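PDB 5U7F: dihydroneopterin triphosphate diphosphatase from Escherichia coli O157:H7, which probably hydrolyses dihydroneopterin triphosphate to dihydroneopterin monophosphate and pyrophosphate for folate biosynthesis, and also accepts nucleoside triphosphates, preferring dATP. Local coordinates for residues 23-37 and 117-129. Residues are numbered along the deposited sequence; the frame is centred on the assembly and turned at random.
Sequences RVLMLQRRDDPDFWQ and EHLAYKWLDAPAA. With CO (cobalt (II) ion), chain E; CO (cobalt (II) ion), chain F.
Leu-27 crosses over His-118 at about a right angle where the edge strand 120-125 runs antiparallel to strand 23-29 in the mixed sheet of the Nudix fold. CB of Leu-27 sits over one face of the imidazole, 3.6 Å from the ring centroid in a CH-pi contact, while its CD2 presses on CB of Tyr-121, 3.5 Å away. Further along the same face of the sheet, CB of Leu-25 rides over the six-membered ring of Trp-123, and its CD1 reaches CD2 of Tyr-121. On the other face, CB of Ala-129, in the first turn of helix 126-132, is the bump, set between Val-24 and Met-26 with Met-26 CG 3.6 Å from it; the methionine bends at chi2 (-63°) and chi3, leaving SD against the same CB. At the far end the exposed Leu-119 leans on Gln-28, Arg-30 and Pro-33. With CG anti to the backbone N (chi1 -174°) and the chain extended, Gln-28 carries NE2 to Pro-33 O and lays OE1 against CB of Ala-120. Glu-117 bridges two cobalt ions, whose other ligands include Thr-40, Glu-56, Glu-60 and waters. Nearby, His-118 NE2 donates to a lone pair of Gln-37 OE1 (3.0 Å), Arg-29 NH1 from above the amide plane. A cobalt-bound water donates too, and this oxygen thus ties the histidine next to a metal ligand to Arg-29, probably a substrate-binding residue.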
loop_
_atom_site.group_PDB
_atom_site.type_symbol
_atom_site.label_atom_id
_atom_site.label_comp_id
_atom_site.label_asym_id
_atom_site.label_seq_id
_atom_site.Cartn_x
_atom_site.Cartn_y
_atom_site.Cartn_z
ATOM N N ARG A 23 8.936 -12.536 1.785
ATOM C CA ARG A 23 8.456 -12.124 0.479
ATOM C C ARG A 23 7.407 -11.028 0.680
ATOM O O ARG A 23 6.727 -11.001 1.701
ATOM C CB ARG A 23 7.882 -13.304 -0.297
ATOM C CG ARG A 23 8.952 -14.138 -1.005
ATOM C CD ARG A 23 8.365 -14.855 -2.257
ATOM N NE ARG A 23 9.237 -15.902 -2.747
ATOM C CZ ARG A 23 9.312 -17.119 -2.207
ATOM N NH1 ARG A 23 8.555 -17.444 -1.165
ATOM N NH2 ARG A 23 10.150 -18.016 -2.709
ATOM N N VAL A 24 7.269 -10.170 -0.332
ATOM C CA VAL A 24 6.396 -8.988 -0.327
ATOM C C VAL A 24 5.266 -9.143 -1.336
ATOM O O VAL A 24 5.499 -9.519 -2.474
ATOM C CB VAL A 24 7.209 -7.739 -0.652
ATOM C CG1 VAL A 24 6.349 -6.530 -0.735
ATOM C CG2 VAL A 24 8.255 -7.540 0.436
ATOM N N LEU A 25 4.052 -8.913 -0.856
ATOM C CA LEU A 25 2.851 -9.024 -1.640
ATOM C C LEU A 25 2.682 -7.799 -2.517
ATOM O O LEU A 25 2.594 -6.689 -2.007
ATOM C CB LEU A 25 1.653 -9.188 -0.707
ATOM C CG LEU A 25 0.292 -9.125 -1.399
ATOM C CD1 LEU A 25 0.109 -10.291 -2.365
ATOM C CD2 LEU A 25 -0.838 -9.035 -0.420
ATOM N N MET A 26 2.646 -8.009 -3.826
ATOM C CA MET A 26 2.505 -6.901 -4.765
ATOM C C MET A 26 1.273 -7.101 -5.618
ATOM O O MET A 26 0.967 -8.234 -6.053
ATOM C CB MET A 26 3.754 -6.793 -5.606
ATOM C CG MET A 26 4.992 -6.511 -4.788
ATOM S SD MET A 26 4.940 -4.910 -3.915
ATOM C CE MET A 26 4.935 -3.841 -5.332
ATOM N N LEU A 27 0.579 -5.992 -5.867
ATOM C CA LEU A 27 -0.743 -6.008 -6.450
ATOM C C LEU A 27 -0.737 -5.148 -7.708
ATOM O O LEU A 27 -0.201 -4.063 -7.705
ATOM C CB LEU A 27 -1.772 -5.496 -5.447
ATOM C CG LEU A 27 -1.812 -6.149 -4.069
ATOM C CD1 LEU A 27 -2.597 -5.321 -3.093
ATOM C CD2 LEU A 27 -2.450 -7.491 -4.204
ATOM N N GLN A 28 -1.336 -5.669 -8.765
ATOM C CA GLN A 28 -1.367 -5.035 -10.095
ATOM C C GLN A 28 -2.529 -4.057 -10.226
ATOM O O GLN A 28 -3.676 -4.455 -10.121
ATOM C CB GLN A 28 -1.481 -6.112 -11.167
ATOM C CG GLN A 28 -1.371 -5.541 -12.567
ATOM C CD GLN A 28 -1.451 -6.629 -13.615
ATOM O OE1 GLN A 28 -2.106 -7.647 -13.414
ATOM N NE2 GLN A 28 -0.798 -6.405 -14.743
ATOM N N ARG A 29 -2.265 -2.768 -10.447
ATOM C CA ARG A 29 -3.373 -1.812 -10.486
ATOM C C ARG A 29 -4.273 -1.962 -11.713
ATOM O O ARG A 29 -3.841 -2.446 -12.765
ATOM C CB ARG A 29 -2.867 -0.370 -10.440
ATOM C CG ARG A 29 -2.302 0.011 -9.107
ATOM C CD ARG A 29 -2.063 1.528 -9.050
ATOM N NE ARG A 29 -3.316 2.274 -9.155
ATOM C CZ ARG A 29 -4.184 2.422 -8.154
ATOM N NH1 ARG A 29 -3.940 1.874 -6.965
ATOM N NH2 ARG A 29 -5.305 3.116 -8.332
ATOM N N ARG A 30 -5.536 -1.571 -11.542
ATOM C CA ARG A 30 -6.515 -1.649 -12.633
ATOM C C ARG A 30 -6.464 -0.434 -13.561
ATOM O O ARG A 30 -6.699 -0.563 -14.765
ATOM C CB ARG A 30 -7.921 -1.785 -12.068
ATOM C CG ARG A 30 -8.297 -3.185 -11.520
ATOM C CD ARG A 30 -9.822 -3.313 -11.398
ATOM N NE ARG A 30 -10.362 -2.776 -12.639
ATOM C CZ ARG A 30 -10.644 -3.483 -13.727
ATOM N NH1 ARG A 30 -10.534 -4.813 -13.724
ATOM N NH2 ARG A 30 -11.060 -2.846 -14.820
ATOM N N ASP A 31 -6.166 0.739 -13.004
ATOM C CA ASP A 31 -6.149 1.985 -13.794
ATOM C C ASP A 31 -4.844 2.155 -14.572
ATOM O O ASP A 31 -4.795 2.818 -15.605
ATOM C CB ASP A 31 -6.375 3.208 -12.898
ATOM C CG ASP A 31 -5.450 3.241 -11.678
ATOM O OD1 ASP A 31 -4.576 2.350 -11.555
ATOM O OD2 ASP A 31 -5.607 4.170 -10.839
ATOM N N ASP A 32 -3.785 1.569 -14.029
ATOM C CA ASP A 32 -2.461 1.537 -14.631
ATOM C C ASP A 32 -1.928 0.101 -14.471
ATOM O O ASP A 32 -1.263 -0.220 -13.489
ATOM C CB ASP A 32 -1.528 2.554 -13.958
ATOM C CG ASP A 32 -0.157 2.643 -14.632
ATOM O OD1 ASP A 32 0.146 1.789 -15.504
ATOM O OD2 ASP A 32 0.618 3.568 -14.278
ATOM N N PRO A 33 -2.225 -0.773 -15.434
ATOM C CA PRO A 33 -1.832 -2.194 -15.324
ATOM C C PRO A 33 -0.315 -2.461 -15.240
ATOM O O PRO A 33 0.091 -3.587 -14.918
ATOM C CB PRO A 33 -2.427 -2.809 -16.600
ATOM C CG PRO A 33 -3.590 -1.902 -16.929
ATOM C CD PRO A 33 -3.078 -0.531 -16.614
ATOM N N ASP A 34 0.513 -1.453 -15.488
ATOM C CA ASP A 34 1.960 -1.601 -15.393
ATOM C C ASP A 34 2.464 -1.294 -13.968
ATOM O O ASP A 34 3.632 -1.487 -13.666
ATOM C CB ASP A 34 2.645 -0.677 -16.392
ATOM C CG ASP A 34 2.337 -1.053 -17.833
ATOM O OD1 ASP A 34 2.355 -2.274 -18.137
ATOM O OD2 ASP A 34 2.060 -0.137 -18.643
ATOM N N PHE A 35 1.543 -0.845 -13.126
ATOM C CA PHE A 35 1.836 -0.322 -11.768
ATOM C C PHE A 35 1.512 -1.393 -10.738
ATOM O O PHE A 35 0.351 -1.575 -10.404
ATOM C CB PHE A 35 1.014 0.945 -11.532
ATOM C CG PHE A 35 1.438 1.764 -10.352
ATOM C CD1 PHE A 35 2.257 1.258 -9.350
ATOM C CD2 PHE A 35 0.994 3.071 -10.251
ATOM C CE1 PHE A 35 2.618 2.082 -8.268
ATOM C CE2 PHE A 35 1.343 3.850 -9.203
ATOM C CZ PHE A 35 2.152 3.356 -8.205
ATOM N N TRP A 36 2.532 -2.106 -10.277
ATOM C CA TRP A 36 2.410 -2.979 -9.109
ATOM C C TRP A 36 2.782 -2.252 -7.806
ATOM O O TRP A 36 3.723 -1.460 -7.769
ATOM C CB TRP A 36 3.281 -4.192 -9.250
ATOM C CG TRP A 36 2.913 -5.025 -10.430
ATOM C CD1 TRP A 36 3.067 -4.696 -11.747
ATOM C CD2 TRP A 36 2.328 -6.335 -10.402
ATOM N NE1 TRP A 36 2.616 -5.737 -12.551
ATOM C CE2 TRP A 36 2.164 -6.751 -11.746
ATOM C CE3 TRP A 36 1.922 -7.192 -9.377
ATOM C CZ2 TRP A 36 1.603 -7.985 -12.089
ATOM C CZ3 TRP A 36 1.380 -8.437 -9.724
ATOM C CH2 TRP A 36 1.224 -8.810 -11.069
ATOM N N GLN A 37 2.057 -2.566 -6.750
ATOM C CA GLN A 37 2.186 -1.829 -5.480
ATOM C C GLN A 37 1.763 -2.651 -4.297
ATOM O O GLN A 37 1.046 -3.654 -4.447
ATOM C CB GLN A 37 1.328 -0.578 -5.527
ATOM C CG GLN A 37 -0.107 -0.862 -5.858
ATOM C CD GLN A 37 -1.074 0.247 -5.520
ATOM O OE1 GLN A 37 -2.303 0.074 -5.629
ATOM N NE2 GLN A 37 -0.543 1.413 -5.158
ATOM N N GLU A 117 -9.600 -4.403 -5.712
ATOM C CA GLU A 117 -9.214 -3.181 -6.410
ATOM C C GLU A 117 -8.201 -3.430 -7.542
ATOM O O GLU A 117 -7.902 -2.524 -8.327
ATOM C CB GLU A 117 -8.642 -2.185 -5.363
ATOM C CG GLU A 117 -8.312 -0.777 -5.861
ATOM C CD GLU A 117 -7.859 0.164 -4.724
ATOM O OE1 GLU A 117 -6.660 0.569 -4.705
ATOM O OE2 GLU A 117 -8.706 0.502 -3.849
ATOM N N HIS A 118 -7.685 -4.656 -7.640
ATOM C CA HIS A 118 -6.543 -4.936 -8.506
ATOM C C HIS A 118 -6.830 -6.030 -9.548
ATOM O O HIS A 118 -7.897 -6.603 -9.538
ATOM C CB HIS A 118 -5.361 -5.336 -7.642
ATOM C CG HIS A 118 -4.858 -4.224 -6.770
ATOM N ND1 HIS A 118 -5.447 -3.904 -5.566
ATOM C CD2 HIS A 118 -3.866 -3.323 -6.954
ATOM C CE1 HIS A 118 -4.819 -2.877 -5.026
ATOM N NE2 HIS A 118 -3.843 -2.510 -5.839
ATOM N N LEU A 119 -5.860 -6.318 -10.405
ATOM C CA LEU A 119 -6.029 -7.292 -11.490
ATOM C C LEU A 119 -5.424 -8.668 -11.157
ATOM O O LEU A 119 -5.839 -9.707 -11.706
ATOM C CB LEU A 119 -5.393 -6.750 -12.759
ATOM C CG LEU A 119 -6.013 -5.506 -13.401
ATOM C CD1 LEU A 119 -5.122 -4.949 -14.483
ATOM C CD2 LEU A 119 -7.378 -5.823 -13.986
ATOM N N ALA A 120 -4.453 -8.671 -10.243
ATOM C CA ALA A 120 -3.578 -9.829 -9.981
ATOM C C ALA A 120 -2.742 -9.538 -8.749
ATOM O O ALA A 120 -2.624 -8.366 -8.373
ATOM C CB ALA A 120 -2.659 -10.088 -11.117
ATOM N N TYR A 121 -2.153 -10.580 -8.156
ATOM C CA TYR A 121 -1.199 -10.416 -7.052
ATOM C C TYR A 121 -0.007 -11.365 -7.245
ATOM O O TYR A 121 -0.106 -12.422 -7.909
ATOM C CB TYR A 121 -1.876 -10.651 -5.697
ATOM C CG TYR A 121 -2.163 -12.099 -5.378
ATOM C CD1 TYR A 121 -3.364 -12.694 -5.751
ATOM C CD2 TYR A 121 -1.243 -12.864 -4.682
ATOM C CE1 TYR A 121 -3.638 -14.026 -5.450
ATOM C CE2 TYR A 121 -1.503 -14.202 -4.372
ATOM C CZ TYR A 121 -2.703 -14.775 -4.759
ATOM O OH TYR A 121 -2.949 -16.104 -4.454
ATOM N N LYS A 122 1.138 -10.964 -6.707
ATOM C CA LYS A 122 2.345 -11.795 -6.710
ATOM C C LYS A 122 3.115 -11.643 -5.389
ATOM O O LYS A 122 3.194 -10.536 -4.838
ATOM C CB LYS A 122 3.258 -11.416 -7.874
ATOM C CG LYS A 122 2.857 -12.005 -9.204
ATOM C CD LYS A 122 3.038 -13.528 -9.211
ATOM C CE LYS A 122 2.660 -14.143 -10.557
ATOM N NZ LYS A 122 2.489 -15.615 -10.443
ATOM N N TRP A 123 3.676 -12.744 -4.883
ATOM C CA TRP A 123 4.634 -12.684 -3.775
ATOM C C TRP A 123 6.028 -12.648 -4.367
ATOM O O TRP A 123 6.400 -13.505 -5.159
ATOM C CB TRP A 123 4.497 -13.904 -2.829
ATOM C CG TRP A 123 3.233 -13.912 -2.027
ATOM C CD1 TRP A 123 2.055 -14.538 -2.343
ATOM C CD2 TRP A 123 3.009 -13.236 -0.810
ATOM N NE1 TRP A 123 1.115 -14.293 -1.380
ATOM C CE2 TRP A 123 1.672 -13.486 -0.425
ATOM C CE3 TRP A 123 3.813 -12.452 0.015
ATOM C CZ2 TRP A 123 1.136 -12.986 0.754
ATOM C CZ3 TRP A 123 3.292 -11.970 1.150
ATOM C CH2 TRP A 123 1.963 -12.225 1.527
ATOM N N LEU A 124 6.805 -11.651 -3.981
ATOM C CA LEU A 124 8.137 -11.436 -4.514
ATOM C C LEU A 124 9.139 -11.228 -3.403
ATOM O O LEU A 124 8.786 -10.664 -2.369
ATOM C CB LEU A 124 8.158 -10.196 -5.410
ATOM C CG LEU A 124 7.209 -10.230 -6.596
ATOM C CD1 LEU A 124 6.993 -8.819 -7.170
ATOM C CD2 LEU A 124 7.793 -11.150 -7.632
ATOM N N ASP A 125 10.394 -11.604 -3.627
ATOM C CA ASP A 125 11.423 -11.239 -2.667
ATOM C C ASP A 125 11.524 -9.720 -2.663
ATOM O O ASP A 125 11.219 -9.044 -3.670
ATOM C CB ASP A 125 12.782 -11.879 -2.965
ATOM C CG ASP A 125 13.358 -11.477 -4.310
ATOM O OD1 ASP A 125 13.994 -10.393 -4.419
ATOM O OD2 ASP A 125 13.209 -12.278 -5.255
ATOM N N ALA A 126 11.923 -9.187 -1.521
ATOM C CA ALA A 126 11.782 -7.752 -1.265
ATOM C C ALA A 126 12.538 -6.883 -2.271
ATOM O O ALA A 126 11.984 -5.888 -2.750
ATOM C CB ALA A 126 12.210 -7.433 0.169
ATOM N N PRO A 127 13.783 -7.241 -2.618
ATOM C CA PRO A 127 14.499 -6.475 -3.641
ATOM C C PRO A 127 13.780 -6.457 -4.976
ATOM O O PRO A 127 13.853 -5.449 -5.676
ATOM C CB PRO A 127 15.831 -7.212 -3.768
ATOM C CG PRO A 127 16.041 -7.823 -2.442
ATOM C CD PRO A 127 14.670 -8.225 -1.965
ATOM N N ALA A 128 13.100 -7.550 -5.316
ATOM C CA ALA A 128 12.388 -7.616 -6.585
ATOM C C ALA A 128 11.125 -6.779 -6.530
ATOM O O ALA A 128 10.779 -6.113 -7.513
ATOM C CB ALA A 128 12.043 -9.050 -6.939
ATOM N N ALA A 129 10.429 -6.826 -5.391
ATOM C CA ALA A 129 9.211 -6.054 -5.234
ATOM C C ALA A 129 9.587 -4.591 -5.322
ATOM O O ALA A 129 8.903 -3.796 -5.980
ATOM C CB ALA A 129 8.525 -6.365 -3.925
HETATM CO CO CO E . -8.593 1.138 -1.806
HETATM CO CO CO F . -5.662 1.409 -2.994
HETATM O O HOH W 1 -4.844 3.198 -3.943
HETATM O O HOH W 2 -6.078 -0.711 -9.011
HETATM O O HOH W 3 -3.923 0.102 -3.252
HETATM O O HOH W 4 -10.093 2.331 -1.687
HETATM O O HOH W 5 -10.128 -0.294 -1.376
#